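Local coordinates for protein putative ring-cleaving dioxygenase MhqO (Bacillus subtilis subsp. subtilis, PDB 3OAJ) that probably cleaves aromatic rings as an iron(II)-dependent extradiol dioxygenase and may contribute to the degradation of aromatic compounds, at residues Lys89-Phe94 with Pro147-Lys152; Leu170-Met175 with Val187-Ala192; Gly242-Arg247 with Asn253-Arg258; His276-Glu281 with Lys286-Val291. All blocks are in the same frame, centred on the assembly; numbering follows the deposited sequence. Where two conformers were deposited one is given.

Interaction 1 of 4, residues Lys89-Phe94 with Pro147-Lys152; sequences KGAMAF and PDVAIK
The ring of Phe94 receives on one face the methyl CG2 of Val149, which stands 3.5 Å from the ring centroid. The approach is only 8° off the ring normal, so this is a CH-pi contact of the face-on kind, and the closest ring atom, Phe94 CE2, lies 3.6 Å from Val149 CG2. The two branches of the valine divide the work. With chi1 at -63°, CG1 is turned opposite the carbonyl carbon of Val149 and fits between the root of Phe94 and Ala91: Val149 CG1 is 3.7 Å from Phe94 CB and 3.9 Å from Ala91 CB. The phenylalanine and valine side chains cross nearly at right angles. The contact joins the two vicinal oxygen chelate (VOC) modules: the start of helix 92-101, in the first, and the loop leading into strand 153-160, which opens the second. Beside it, Glu131 accepts hydrogen bonds from the backbone N atoms of Gly90 and Met92, while Trp95 NE1 donates to Val149 O, a second tie between helix and loop. No hydrogen bond spans the two segments. Dispersion and the attraction of a methyl C-H for a pi face carry this apolar contact, with polar bonds beside it.

Interaction 2 of 4, residues Leu170-Met175 with Val187-Ala192; sequences LLENIM and VRYRSA
Glu172 OE1 lies 3.0 Å from Tyr189 OH, close enough for a hydrogen bond, and the same carboxylate oxygen also has a long, weak ion pair with Arg179 NE. The pair lies in the beta-alpha-beta-beta-beta arrangement of the vicinal oxygen chelate fold: helix 164-174 follows strand 153-160 and precedes strands 178-183, 186-190 and 198-202, and here residues 170-175 pack on strand 186-190 of the sheet those strands form. Tyr189 is the one strand residue that makes the contact, and two consecutive helix residues receive it. Leu171 takes the ring from above, with CB over one face and CD1 4.1 Å from Tyr189 CD2. Glu172 comes across the ring at about a right angle. Its CG is placed opposite the backbone N (chi1 -171°) and the chain stays extended beyond it, so that OE1 arrives in the ring plane, at the edge, while Glu172 CB is 3.5 Å from Tyr189 CE1. The carboxylate is turned 54° from the ring. The leucine thus meets ring carbons of the buried tyrosine, while the more open glutamate meets both its CE1 edge and its hydroxyl. Close by, the helix widens into a pi-type turn, where Leu170 O accepts from two backbone donors, Ile174 N at 3.2 Å and Met175 N at 2.8 Å.

Interaction 3 of 4, residues Gly242-Arg247 with Asn253-Arg258; sequences GVTPVR and NAIYFR. With SO4 (sulfate ion), chain D.
Residues 242-247 run antiparallel to strand 253-258, and Arg247 with Ala254 forms a hydrogen-bonded pair: Arg247 N gives a 171° bond to Ala254 O and Ala254 N donates back to Arg247 O. Farther along, Thr244 N donates to Tyr256 O at 3.0 Å, but the return bond is made by a side chain: Tyr256 N donates to Thr244 OG1 at 2.9 Å, the hydroxyl standing in for a backbone carbonyl. A chi1 of 67° sets OG1 between the backbone N and carbonyl carbon of Thr244, and from there it donates its own hydrogen bond to Pro245 O. At the Gly242 end, waters join Gly242 to Arg258, one bridging Gly242 O and Arg258 N, another Gly242 N and Arg258 O.

Tyr256 meets Thr244 OG1 at its ring edge, where CD2 is 3.6 Å away. Arg247 crosses the tyrosine at about a right angle, bringing NH1 to 3.8 Å from Tyr256 CD2 with the flat groups inclined by 37°. Thr244 CB stands 3.8 Å above the Arg247 guanidinium plane, over its centre. The tyrosine side chain reaches the active site, its nearest atom about 4 Å from the bound zinc ion. Its OH donates to O1 of a sulfate at 2.8 Å and has a second hydrogen-bonding partner in Arg249 NE. The sulfate, probably from the crystallisation liquor, is also held by Thr13 OG1.

Away from the tyrosine, Val246 CG2 and Ile255 CG2 touch at 3.8 Å. Val243 and Val246 also rest on helix 226-238, while strand 253-258 is flanked by strand 264-269, which carries the metal ligand Glu266.

Interaction 4 of 4, residues His276-Glu281 with Lys286-Val291; sequences HDETQE and KLMLPV
Met288 folds back on itself between two acidic residues, with chi2 at -49° and chi3 at -67°. The bends place SD 3.7 Å from Glu278 CG and swing the methyl CE to 3.4 Å from Asp277 O. The same methyl lies against the Asp277 carboxylate, 3.6 Å from OD2. Glu278 behaves differently: its chain is extended beyond CG and slides past Lys286 in the opposite direction, so that OE2 meets the backbone rather than the ammonium group. Lys286 N donates to Glu278 OE2 at 3.2 Å, from the syn side and 24° out of the carboxylate plane. A water links Glu278 OE1 with Lys286 O. Lys36 of strand 33-39 salt-bridges both Asp277 OD1 and Glu278 OE1, and Tyr251 OH is hydrogen-bonded to Asp277 OD2. The contact thus joins two arms of the loop between strand 264-269 and helix 297-303, against the edge strand 33-39. Two neighbouring carboxylates sharing one lysine probably stay ionised, their charge eased for Glu278 by Lys286 N and Gly284 N and for Asp277 by Tyr251 OH, while the methionine chain lies along their polar atoms and carbon stems.

The four contacts follow one another along the chain, and interaction 3 lies nearest the zinc ion seen bound by His11, His218 and Glu266, the site predicted for iron. Interaction 2, whose strand lies in the other sheet, touches it: Leu170 CD2 packs 4.1 Å from Phe257 CE2, the centres being 20 Å apart. Interaction 4 comes within about 9 Å of interaction 3, nearest atoms, and the turn between the segments of the latter bridges that gap, since Arg249 binds Tyr256 and Tyr251 binds Asp277. Interaction 1 is remote, its centre 35 Å from that of interaction 3. Glu134 still relates it to interaction 2, accepting from Lys152 at its backbone O and salt-bridging Arg190.

Interaction 1 of 4, residues Lys89-Phe94 with Pro147-Lys152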
loop_
_atom_site.group_PDB
_atom_site.type_symbol
_atom_site.label_atom_id
_atom_site.label_comp_id
_atom_site.label_asym_id
_atom_site.label_seq_id
_atom_site.Cartn_x
_atom_site.Cartn_y
_atom_site.Cartn_z
ATOM N N LYS A 89 15.050 12.435 -6.911
ATOM C CA LYS A 89 15.237 13.140 -8.181
ATOM C C LYS A 89 16.469 12.574 -8.877
ATOM O O LYS A 89 17.517 12.382 -8.253
ATOM C CB LYS A 89 15.350 14.661 -7.988
ATOM C CG LYS A 89 14.006 15.422 -7.786
ATOM C CD LYS A 89 12.943 15.235 -8.920
ATOM C CE LYS A 89 13.409 15.700 -10.313
ATOM N NZ LYS A 89 12.458 15.257 -11.401
ATOM N N GLY A 90 16.318 12.281 -10.166
ATOM C CA GLY A 90 17.384 11.724 -10.984
ATOM C C GLY A 90 17.467 10.216 -11.029
ATOM O O GLY A 90 18.268 9.673 -11.775
ATOM N N ALA A 91 16.632 9.526 -10.257
ATOM C CA ALA A 91 16.741 8.068 -10.178
ATOM C C ALA A 91 15.928 7.303 -11.235
ATOM O O ALA A 91 16.023 6.080 -11.306
ATOM C CB ALA A 91 16.364 7.589 -8.781
ATOM N N MET A 92 15.154 7.999 -12.070
ATOM C CA MET A 92 14.299 7.318 -13.041
ATOM C C MET A 92 15.063 6.306 -13.901
ATOM O O MET A 92 14.597 5.176 -14.079
ATOM C CB MET A 92 13.541 8.324 -13.912
ATOM C CG MET A 92 12.411 7.707 -14.709
ATOM S SD MET A 92 11.237 6.873 -13.626
ATOM C CE MET A 92 10.169 8.243 -13.171
ATOM N N ALA A 93 16.231 6.709 -14.422
ATOM C CA ALA A 93 17.041 5.833 -15.279
ATOM C C ALA A 93 17.544 4.592 -14.568
ATOM O O ALA A 93 17.743 3.556 -15.211
ATOM C CB ALA A 93 18.211 6.594 -15.908
ATOM N N PHE A 94 17.788 4.696 -13.268
ATOM C CA PHE A 94 18.201 3.520 -12.516
ATOM C C PHE A 94 17.087 2.482 -12.624
ATOM O O PHE A 94 17.352 1.320 -12.918
ATOM C CB PHE A 94 18.479 3.848 -11.048
ATOM C CG PHE A 94 18.689 2.624 -10.202
ATOM C CD1 PHE A 94 19.944 2.030 -10.125
ATOM C CD2 PHE A 94 17.630 2.030 -9.508
ATOM C CE1 PHE A 94 20.157 0.896 -9.359
ATOM C CE2 PHE A 94 17.846 0.875 -8.742
ATOM C CZ PHE A 94 19.105 0.304 -8.671
ATOM N N PRO A 147 20.710 4.113 -1.287
ATOM C CA PRO A 147 19.831 5.201 -0.830
ATOM C C PRO A 147 19.612 6.325 -1.844
ATOM O O PRO A 147 18.581 7.009 -1.790
ATOM C CB PRO A 147 20.535 5.713 0.438
ATOM C CG PRO A 147 21.299 4.533 0.926
ATOM C CD PRO A 147 21.779 3.825 -0.312
ATOM N N ASP A 148 20.546 6.490 -2.780
ATOM C CA ASP A 148 20.454 7.555 -3.767
ATOM C C ASP A 148 19.393 7.267 -4.827
ATOM O O ASP A 148 18.963 8.172 -5.538
ATOM C CB ASP A 148 21.841 7.873 -4.380
ATOM C CG ASP A 148 22.471 6.676 -5.072
ATOM O OD1 ASP A 148 22.057 5.536 -4.812
ATOM O OD2 ASP A 148 23.405 6.864 -5.881
ATOM N N VAL A 149 18.954 6.008 -4.889
ATOM C CA VAL A 149 17.930 5.575 -5.855
ATOM C C VAL A 149 16.733 4.838 -5.241
ATOM O O VAL A 149 15.729 4.645 -5.918
ATOM C CB VAL A 149 18.529 4.679 -7.005
ATOM C CG1 VAL A 149 19.535 5.451 -7.843
ATOM C CG2 VAL A 149 19.156 3.395 -6.464
ATOM N N ALA A 150 16.820 4.438 -3.969
ATOM C CA ALA A 150 15.808 3.553 -3.379
ATOM C C ALA A 150 14.437 4.204 -3.325
ATOM O O ALA A 150 14.312 5.433 -3.166
ATOM C CB ALA A 150 16.239 3.123 -1.995
ATOM N N ILE A 151 13.405 3.372 -3.463
ATOM C CA ILE A 151 12.023 3.810 -3.288
ATOM C C ILE A 151 11.830 4.323 -1.866
ATOM O O ILE A 151 12.068 3.608 -0.891
ATOM C CB ILE A 151 11.040 2.660 -3.624
ATOM C CG1 ILE A 151 11.130 2.359 -5.123
ATOM C CG2 ILE A 151 9.616 3.001 -3.181
ATOM C CD1 ILE A 151 10.488 1.042 -5.519
ATOM N N LYS A 152 11.402 5.578 -1.760
ATOM C CA LYS A 152 11.243 6.248 -0.463
ATOM C C LYS A 152 9.909 5.942 0.230
ATOM O O LYS A 152 9.735 6.184 1.421
ATOM C CB LYS A 152 11.411 7.754 -0.648
ATOM C CG LYS A 152 12.759 8.096 -1.286
ATOM C CD LYS A 152 13.126 9.569 -1.162
ATOM C CE LYS A 152 12.300 10.436 -2.103
ATOM N NZ LYS A 152 12.635 11.881 -1.931
#

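Interaction 2 of 4, residues Leu170-Met175 with Val187-Ala192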
loop_
_atom_site.group_PDB
_atom_site.type_symbol
_atom_site.label_atom_id
_atom_site.label_comp_id
_atom_site.label_asym_id
_atom_site.label_seq_id
_atom_site.Cartn_x
_atom_site.Cartn_y
_atom_site.Cartn_z
ATOM N N LEU A 170 -15.531 13.387 -0.331
ATOM C CA LEU A 170 -14.917 12.735 0.825
ATOM C C LEU A 170 -13.443 13.130 1.026
ATOM O O LEU A 170 -13.031 13.522 2.119
ATOM C CB LEU A 170 -15.050 11.219 0.690
ATOM C CG LEU A 170 -14.295 10.340 1.679
ATOM C CD1 LEU A 170 -14.720 10.573 3.147
ATOM C CD2 LEU A 170 -14.494 8.884 1.306
ATOM N N LEU A 171 -12.638 13.017 -0.029
ATOM C CA LEU A 171 -11.221 13.337 0.079
ATOM C C LEU A 171 -10.990 14.785 0.485
ATOM O O LEU A 171 -10.174 15.066 1.383
ATOM C CB LEU A 171 -10.535 13.045 -1.252
ATOM C CG LEU A 171 -10.375 11.562 -1.593
ATOM C CD1 LEU A 171 -9.927 11.398 -3.035
ATOM C CD2 LEU A 171 -9.409 10.867 -0.612
ATOM N N GLU A 172 -11.677 15.709 -0.183
ATOM C CA GLU A 172 -11.413 17.136 0.030
ATOM C C GLU A 172 -12.076 17.659 1.301
ATOM O O GLU A 172 -11.433 18.298 2.137
ATOM C CB GLU A 172 -11.882 17.957 -1.170
ATOM C CG GLU A 172 -11.439 19.418 -1.086
ATOM C CD GLU A 172 -11.783 20.220 -2.325
ATOM O OE1 GLU A 172 -12.170 19.618 -3.351
ATOM O OE2 GLU A 172 -11.644 21.463 -2.280
ATOM N N ASN A 173 -13.360 17.369 1.449
ATOM C CA ASN A 173 -14.185 18.084 2.419
ATOM C C ASN A 173 -14.371 17.370 3.749
ATOM O O ASN A 173 -14.693 18.005 4.746
ATOM C CB ASN A 173 -15.511 18.494 1.772
ATOM C CG ASN A 173 -15.294 19.286 0.497
ATOM O OD1 ASN A 173 -14.487 20.229 0.473
ATOM N ND2 ASN A 173 -15.986 18.905 -0.570
ATOM N N ILE A 174 -14.139 16.056 3.764
ATOM C CA ILE A 174 -14.174 15.282 5.002
ATOM C C ILE A 174 -12.772 14.913 5.461
ATOM O O ILE A 174 -12.447 15.005 6.645
ATOM C CB ILE A 174 -15.053 14.014 4.864
ATOM C CG1 ILE A 174 -16.524 14.424 4.756
ATOM C CG2 ILE A 174 -14.815 13.035 6.037
ATOM C CD1 ILE A 174 -17.501 13.307 4.988
ATOM N N MET A 175 -11.938 14.478 4.521
ATOM C CA MET A 175 -10.627 13.970 4.881
ATOM C C MET A 175 -9.526 15.020 4.847
ATOM O O MET A 175 -8.390 14.733 5.218
ATOM C CB MET A 175 -10.270 12.756 4.025
ATOM C CG MET A 175 -11.119 11.553 4.373
ATOM S SD MET A 175 -10.892 10.184 3.228
ATOM C CE MET A 175 -9.205 9.673 3.583
ATOM N N VAL A 187 -8.645 14.225 -11.317
ATOM C CA VAL A 187 -8.500 15.293 -10.337
ATOM C C VAL A 187 -7.448 14.842 -9.327
ATOM O O VAL A 187 -7.408 13.665 -8.935
ATOM C CB VAL A 187 -9.851 15.711 -9.680
ATOM C CG1 VAL A 187 -10.493 14.534 -8.962
ATOM C CG2 VAL A 187 -9.663 16.904 -8.742
ATOM N N ARG A 188 -6.579 15.777 -8.944
ATOM C CA ARG A 188 -5.471 15.490 -8.028
ATOM C C ARG A 188 -5.676 16.169 -6.684
ATOM O O ARG A 188 -6.054 17.351 -6.617
ATOM C CB ARG A 188 -4.142 15.949 -8.635
ATOM C CG ARG A 188 -2.938 15.813 -7.694
ATOM C CD ARG A 188 -1.627 15.914 -8.457
ATOM N NE ARG A 188 -1.346 14.657 -9.144
ATOM C CZ ARG A 188 -0.161 14.298 -9.629
ATOM N NH1 ARG A 188 0.879 15.113 -9.501
ATOM N NH2 ARG A 188 -0.023 13.113 -10.222
ATOM N N TYR A 189 -5.403 15.415 -5.632
ATOM C CA TYR A 189 -5.450 15.845 -4.264
ATOM C C TYR A 189 -4.118 15.623 -3.560
ATOM O O TYR A 189 -3.421 14.742 -3.888
ATOM C CB TYR A 189 -6.583 15.093 -3.530
ATOM C CG TYR A 189 -7.954 15.539 -3.938
ATOM C CD1 TYR A 189 -8.455 16.683 -3.440
ATOM C CD2 TYR A 189 -8.728 14.844 -4.817
ATOM C CE1 TYR A 189 -9.618 17.142 -3.780
ATOM C CE2 TYR A 189 -9.965 15.352 -5.176
ATOM C CZ TYR A 189 -10.371 16.507 -4.630
ATOM O OH TYR A 189 -11.547 17.080 -4.856
ATOM N N ARG A 190 -3.797 16.453 -2.583
ATOM C CA ARG A 190 -2.552 16.318 -1.835
ATOM C C ARG A 190 -2.868 16.331 -0.343
ATOM O O ARG A 190 -3.604 17.205 0.131
ATOM C CB ARG A 190 -1.590 17.456 -2.218
ATOM C CG ARG A 190 -0.347 17.595 -1.379
ATOM C CD ARG A 190 0.606 18.625 -1.981
ATOM N NE ARG A 190 1.383 18.060 -3.076
ATOM C CZ ARG A 190 2.563 17.460 -2.914
ATOM N NH1 ARG A 190 3.098 17.370 -1.698
ATOM N NH2 ARG A 190 3.214 16.975 -3.967
ATOM N N SER A 191 -2.313 15.369 0.390
ATOM C CA SER A 191 -2.398 15.369 1.852
ATOM C C SER A 191 -1.202 16.117 2.412
ATOM O O SER A 191 -0.295 16.451 1.662
ATOM C CB SER A 191 -2.492 13.940 2.405
ATOM O OG SER A 191 -1.342 13.187 2.087
ATOM N N ALA A 192 -1.215 16.379 3.718
ATOM C CA ALA A 192 -0.225 17.274 4.321
ATOM C C ALA A 192 1.106 16.616 4.649
ATOM O O ALA A 192 2.097 17.308 4.914
ATOM C CB ALA A 192 -0.799 17.966 5.560
#

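Interaction 3 of 4, residues Gly242-Arg247 with Asn253-Arg258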
loop_
_atom_site.group_PDB
_atom_site.type_symbol
_atom_site.label_atom_id
_atom_site.label_comp_id
_atom_site.label_asym_id
_atom_site.label_seq_id
_atom_site.Cartn_x
_atom_site.Cartn_y
_atom_site.Cartn_z
ATOM N N GLY A 242 -20.915 3.641 7.049
ATOM C CA GLY A 242 -20.724 2.594 8.049
ATOM C C GLY A 242 -19.242 2.425 8.364
ATOM O O GLY A 242 -18.419 2.366 7.450
ATOM N N VAL A 243 -18.909 2.299 9.650
ATOM C CA VAL A 243 -17.511 2.126 10.090
ATOM C C VAL A 243 -17.419 0.972 11.086
ATOM O O VAL A 243 -18.283 0.823 11.966
ATOM C CB VAL A 243 -16.880 3.441 10.701
ATOM C CG1 VAL A 243 -17.584 3.879 11.951
ATOM C CG2 VAL A 243 -15.375 3.307 10.933
ATOM N N THR A 244 -16.376 0.159 10.938
ATOM C CA THR A 244 -16.176 -0.965 11.840
ATOM C C THR A 244 -15.739 -0.516 13.229
ATOM O O THR A 244 -15.270 0.619 13.400
ATOM C CB THR A 244 -15.096 -1.929 11.326
ATOM O OG1 THR A 244 -13.816 -1.281 11.361
ATOM C CG2 THR A 244 -15.399 -2.433 9.932
ATOM N N PRO A 245 -15.846 -1.432 14.221
ATOM C CA PRO A 245 -15.129 -1.212 15.463
ATOM C C PRO A 245 -13.623 -1.166 15.227
ATOM O O PRO A 245 -13.131 -1.588 14.160
ATOM C CB PRO A 245 -15.510 -2.440 16.310
ATOM C CG PRO A 245 -16.746 -2.974 15.683
ATOM C CD PRO A 245 -16.587 -2.707 14.232
ATOM N N VAL A 246 -12.903 -0.629 16.205
ATOM C CA VAL A 246 -11.449 -0.674 16.182
ATOM C C VAL A 246 -11.006 -2.121 16.333
ATOM O O VAL A 246 -11.465 -2.829 17.244
ATOM C CB VAL A 246 -10.824 0.144 17.334
ATOM C CG1 VAL A 246 -9.301 0.000 17.333
ATOM C CG2 VAL A 246 -11.238 1.613 17.254
ATOM N N ARG A 247 -10.122 -2.546 15.434
ATOM C CA ARG A 247 -9.502 -3.856 15.465
ATOM C C ARG A 247 -8.012 -3.715 15.692
ATOM O O ARG A 247 -7.337 -2.974 14.980
ATOM C CB ARG A 247 -9.796 -4.594 14.155
ATOM C CG ARG A 247 -11.275 -4.966 14.042
ATOM C CD ARG A 247 -11.696 -5.393 12.655
ATOM N NE ARG A 247 -13.144 -5.599 12.639
ATOM C CZ ARG A 247 -13.892 -5.662 11.543
ATOM N NH1 ARG A 247 -13.341 -5.542 10.343
ATOM N NH2 ARG A 247 -15.198 -5.839 11.656
ATOM N N ASN A 253 -3.673 -0.153 15.050
ATOM C CA ASN A 253 -5.111 -0.390 15.184
ATOM C C ASN A 253 -5.781 0.112 13.905
ATOM O O ASN A 253 -5.292 1.051 13.271
ATOM C CB ASN A 253 -5.666 0.328 16.418
ATOM C CG ASN A 253 -5.154 -0.271 17.723
ATOM O OD1 ASN A 253 -4.921 -1.474 17.817
ATOM N ND2 ASN A 253 -4.932 0.580 18.723
ATOM N N ALA A 254 -6.872 -0.544 13.525
ATOM C CA ALA A 254 -7.569 -0.302 12.263
ATOM C C ALA A 254 -9.069 -0.104 12.428
ATOM O O ALA A 254 -9.692 -0.770 13.238
ATOM C CB ALA A 254 -7.336 -1.471 11.325
ATOM N N ILE A 255 -9.625 0.833 11.653
ATOM C CA ILE A 255 -11.063 0.885 11.373
ATOM C C ILE A 255 -11.235 0.915 9.866
ATOM O O ILE A 255 -10.368 1.419 9.143
ATOM C CB ILE A 255 -11.768 2.107 12.016
ATOM C CG1 ILE A 255 -11.140 3.434 11.548
ATOM C CG2 ILE A 255 -11.694 1.999 13.538
ATOM C CD1 ILE A 255 -11.846 4.680 12.093
ATOM N N TYR A 256 -12.355 0.368 9.409
ATOM C CA TYR A 256 -12.647 0.256 7.966
ATOM C C TYR A 256 -14.001 0.861 7.621
ATOM O O TYR A 256 -14.965 0.740 8.383
ATOM C CB TYR A 256 -12.647 -1.218 7.521
ATOM C CG TYR A 256 -11.388 -1.994 7.876
ATOM C CD1 TYR A 256 -10.340 -2.127 6.963
ATOM C CD2 TYR A 256 -11.235 -2.573 9.144
ATOM C CE1 TYR A 256 -9.175 -2.838 7.302
ATOM C CE2 TYR A 256 -10.092 -3.280 9.490
ATOM C CZ TYR A 256 -9.062 -3.404 8.570
ATOM O OH TYR A 256 -7.919 -4.108 8.911
ATOM N N PHE A 257 -14.079 1.468 6.441
ATOM C CA PHE A 257 -15.363 1.928 5.908
ATOM C C PHE A 257 -15.324 1.910 4.397
ATOM O O PHE A 257 -14.325 2.335 3.792
ATOM C CB PHE A 257 -15.749 3.317 6.444
ATOM C CG PHE A 257 -14.844 4.447 6.010
ATOM C CD1 PHE A 257 -13.611 4.655 6.624
ATOM C CD2 PHE A 257 -15.269 5.371 5.034
ATOM C CE1 PHE A 257 -12.790 5.738 6.251
ATOM C CE2 PHE A 257 -14.459 6.448 4.660
ATOM C CZ PHE A 257 -13.226 6.632 5.273
ATOM N N ARG A 258 -16.395 1.389 3.798
ATOM C CA ARG A 258 -16.511 1.431 2.344
ATOM C C ARG A 258 -17.081 2.763 1.932
ATOM O O ARG A 258 -18.123 3.201 2.450
ATOM C CB ARG A 258 -17.376 0.286 1.807
ATOM C CG ARG A 258 -17.150 0.107 0.299
ATOM C CD ARG A 258 -17.552 -1.235 -0.189
ATOM N NE ARG A 258 -16.790 -2.333 0.396
ATOM C CZ ARG A 258 -15.698 -2.878 -0.132
ATOM N NH1 ARG A 258 -15.168 -2.406 -1.266
ATOM N NH2 ARG A 258 -15.131 -3.914 0.481
HETATM S S SO4 D . -4.967 -4.682 7.040
HETATM O O1 SO4 D . -6.370 -5.034 6.834
HETATM O O2 SO4 D . -4.214 -5.730 7.699
HETATM O O3 SO4 D . -4.308 -4.328 5.781
HETATM O O4 SO4 D . -4.947 -3.535 7.952
HETATM O O HOH W 1 -18.522 0.389 5.452
HETATM O O HOH W 2 -20.200 2.751 4.337
HETATM O O HOH W 3 -17.484 -0.733 7.775
#

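Interaction 4 of 4, residues His276-Glu281 with Lys286-Val291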
loop_
_atom_site.group_PDB
_atom_site.type_symbol
_atom_site.label_atom_id
_atom_site.label_comp_id
_atom_site.label_asym_id
_atom_site.label_seq_id
_atom_site.Cartn_x
_atom_site.Cartn_y
_atom_site.Cartn_z
ATOM N N HIS A 276 7.994 -3.913 17.534
ATOM C CA HIS A 276 7.635 -4.095 18.941
ATOM C C HIS A 276 7.384 -5.546 19.340
ATOM O O HIS A 276 7.103 -5.812 20.509
ATOM C CB HIS A 276 6.427 -3.238 19.309
ATOM C CG HIS A 276 5.124 -3.894 19.003
ATOM N ND1 HIS A 276 4.548 -3.847 17.756
ATOM C CD2 HIS A 276 4.302 -4.647 19.772
ATOM C CE1 HIS A 276 3.417 -4.530 17.773
ATOM N NE2 HIS A 276 3.243 -5.022 18.986
ATOM N N ASP A 277 7.438 -6.472 18.382
ATOM C CA ASP A 277 7.549 -7.889 18.732
ATOM C C ASP A 277 8.801 -8.536 18.127
ATOM O O ASP A 277 9.077 -9.712 18.348
ATOM C CB ASP A 277 6.263 -8.676 18.430
ATOM C CG ASP A 277 5.900 -8.696 16.959
ATOM O OD1 ASP A 277 6.607 -8.084 16.138
ATOM O OD2 ASP A 277 4.869 -9.325 16.638
ATOM N N GLU A 278 9.546 -7.728 17.371
ATOM C CA GLU A 278 10.891 -8.036 16.921
ATOM C C GLU A 278 11.681 -6.738 17.010
ATOM O O GLU A 278 11.112 -5.648 16.945
ATOM C CB GLU A 278 10.902 -8.499 15.461
ATOM C CG GLU A 278 10.174 -9.792 15.172
ATOM C CD GLU A 278 10.158 -10.132 13.695
ATOM O OE1 GLU A 278 9.358 -9.526 12.951
ATOM O OE2 GLU A 278 10.946 -11.004 13.276
ATOM N N THR A 279 12.997 -6.840 17.119
ATOM C CA THR A 279 13.849 -5.650 17.094
ATOM C C THR A 279 13.811 -5.009 15.710
ATOM O O THR A 279 13.504 -5.676 14.715
ATOM C CB THR A 279 15.307 -5.972 17.458
ATOM O OG1 THR A 279 15.869 -6.855 16.477
ATOM C CG2 THR A 279 15.389 -6.610 18.851
ATOM N N GLN A 280 14.107 -3.714 15.654
ATOM C CA GLN A 280 14.161 -2.987 14.384
ATOM C C GLN A 280 15.153 -3.644 13.420
ATOM O O GLN A 280 14.920 -3.703 12.209
ATOM C CB GLN A 280 14.549 -1.518 14.616
ATOM C CG GLN A 280 13.593 -0.748 15.527
ATOM C CD GLN A 280 13.460 0.720 15.158
ATOM O OE1 GLN A 280 14.311 1.544 15.497
ATOM N NE2 GLN A 280 12.374 1.056 14.465
ATOM N N GLU A 281 16.259 -4.146 13.963
ATOM C CA GLU A 281 17.302 -4.755 13.142
ATOM C C GLU A 281 16.938 -6.137 12.575
ATOM O O GLU A 281 17.522 -6.562 11.578
ATOM C CB GLU A 281 18.646 -4.777 13.890
ATOM C CG GLU A 281 19.383 -3.432 13.798
ATOM C CD GLU A 281 20.479 -3.246 14.842
ATOM O OE1 GLU A 281 20.968 -4.248 15.406
ATOM O OE2 GLU A 281 20.866 -2.079 15.084
ATOM N N LYS A 286 11.216 -13.575 11.381
ATOM C CA LYS A 286 10.497 -14.699 11.973
ATOM C C LYS A 286 9.002 -14.599 11.721
ATOM O O LYS A 286 8.453 -13.497 11.605
ATOM C CB LYS A 286 10.744 -14.759 13.478
ATOM C CG LYS A 286 12.166 -15.118 13.870
ATOM C CD LYS A 286 12.294 -15.179 15.380
ATOM C CE LYS A 286 12.088 -13.801 15.979
ATOM N NZ LYS A 286 11.575 -13.835 17.373
ATOM N N LEU A 287 8.334 -15.748 11.649
ATOM C CA LEU A 287 6.879 -15.755 11.552
ATOM C C LEU A 287 6.262 -15.325 12.885
ATOM O O LEU A 287 6.325 -16.052 13.888
ATOM C CB LEU A 287 6.343 -17.130 11.134
ATOM C CG LEU A 287 4.814 -17.195 10.984
ATOM C CD1 LEU A 287 4.300 -16.460 9.732
ATOM C CD2 LEU A 287 4.300 -18.631 11.042
ATOM N N MET A 288 5.679 -14.132 12.889
ATOM C CA MET A 288 5.001 -13.620 14.071
ATOM C C MET A 288 3.524 -13.965 13.990
ATOM O O MET A 288 2.929 -13.910 12.910
ATOM C CB MET A 288 5.199 -12.107 14.189
ATOM C CG MET A 288 6.657 -11.661 14.085
ATOM S SD MET A 288 7.794 -12.588 15.156
ATOM C CE MET A 288 7.205 -12.031 16.745
ATOM N N LEU A 289 2.931 -14.335 15.121
ATOM C CA LEU A 289 1.513 -14.727 15.130
ATOM C C LEU A 289 0.664 -13.883 16.058
ATOM O O LEU A 289 1.128 -13.543 17.146
ATOM C CB LEU A 289 1.372 -16.192 15.545
ATOM C CG LEU A 289 1.914 -17.253 14.589
ATOM C CD1 LEU A 289 1.754 -18.643 15.187
ATOM C CD2 LEU A 289 1.255 -17.195 13.208
ATOM N N PRO A 290 -0.578 -13.543 15.633
ATOM C CA PRO A 290 -1.538 -13.016 16.600
ATOM C C PRO A 290 -1.583 -14.020 17.760
ATOM O O PRO A 290 -1.650 -15.230 17.522
ATOM C CB PRO A 290 -2.847 -12.974 15.809
ATOM C CG PRO A 290 -2.431 -12.828 14.364
ATOM C CD PRO A 290 -1.139 -13.605 14.267
ATOM N N VAL A 291 -1.463 -13.526 18.997
ATOM C CA VAL A 291 -1.305 -14.380 20.186
ATOM C C VAL A 291 -2.390 -15.458 20.287
ATOM O O VAL A 291 -2.125 -16.560 20.770
ATOM C CB VAL A 291 -1.185 -13.545 21.505
ATOM C CG1 VAL A 291 -2.460 -12.737 21.797
ATOM C CG2 VAL A 291 -0.825 -14.420 22.688
HETATM O O HOH W 4 3.645 -11.345 17.944
HETATM O O HOH W 5 10.488 -11.853 18.467
HETATM O O HOH W 6 8.450 -10.899 10.862
#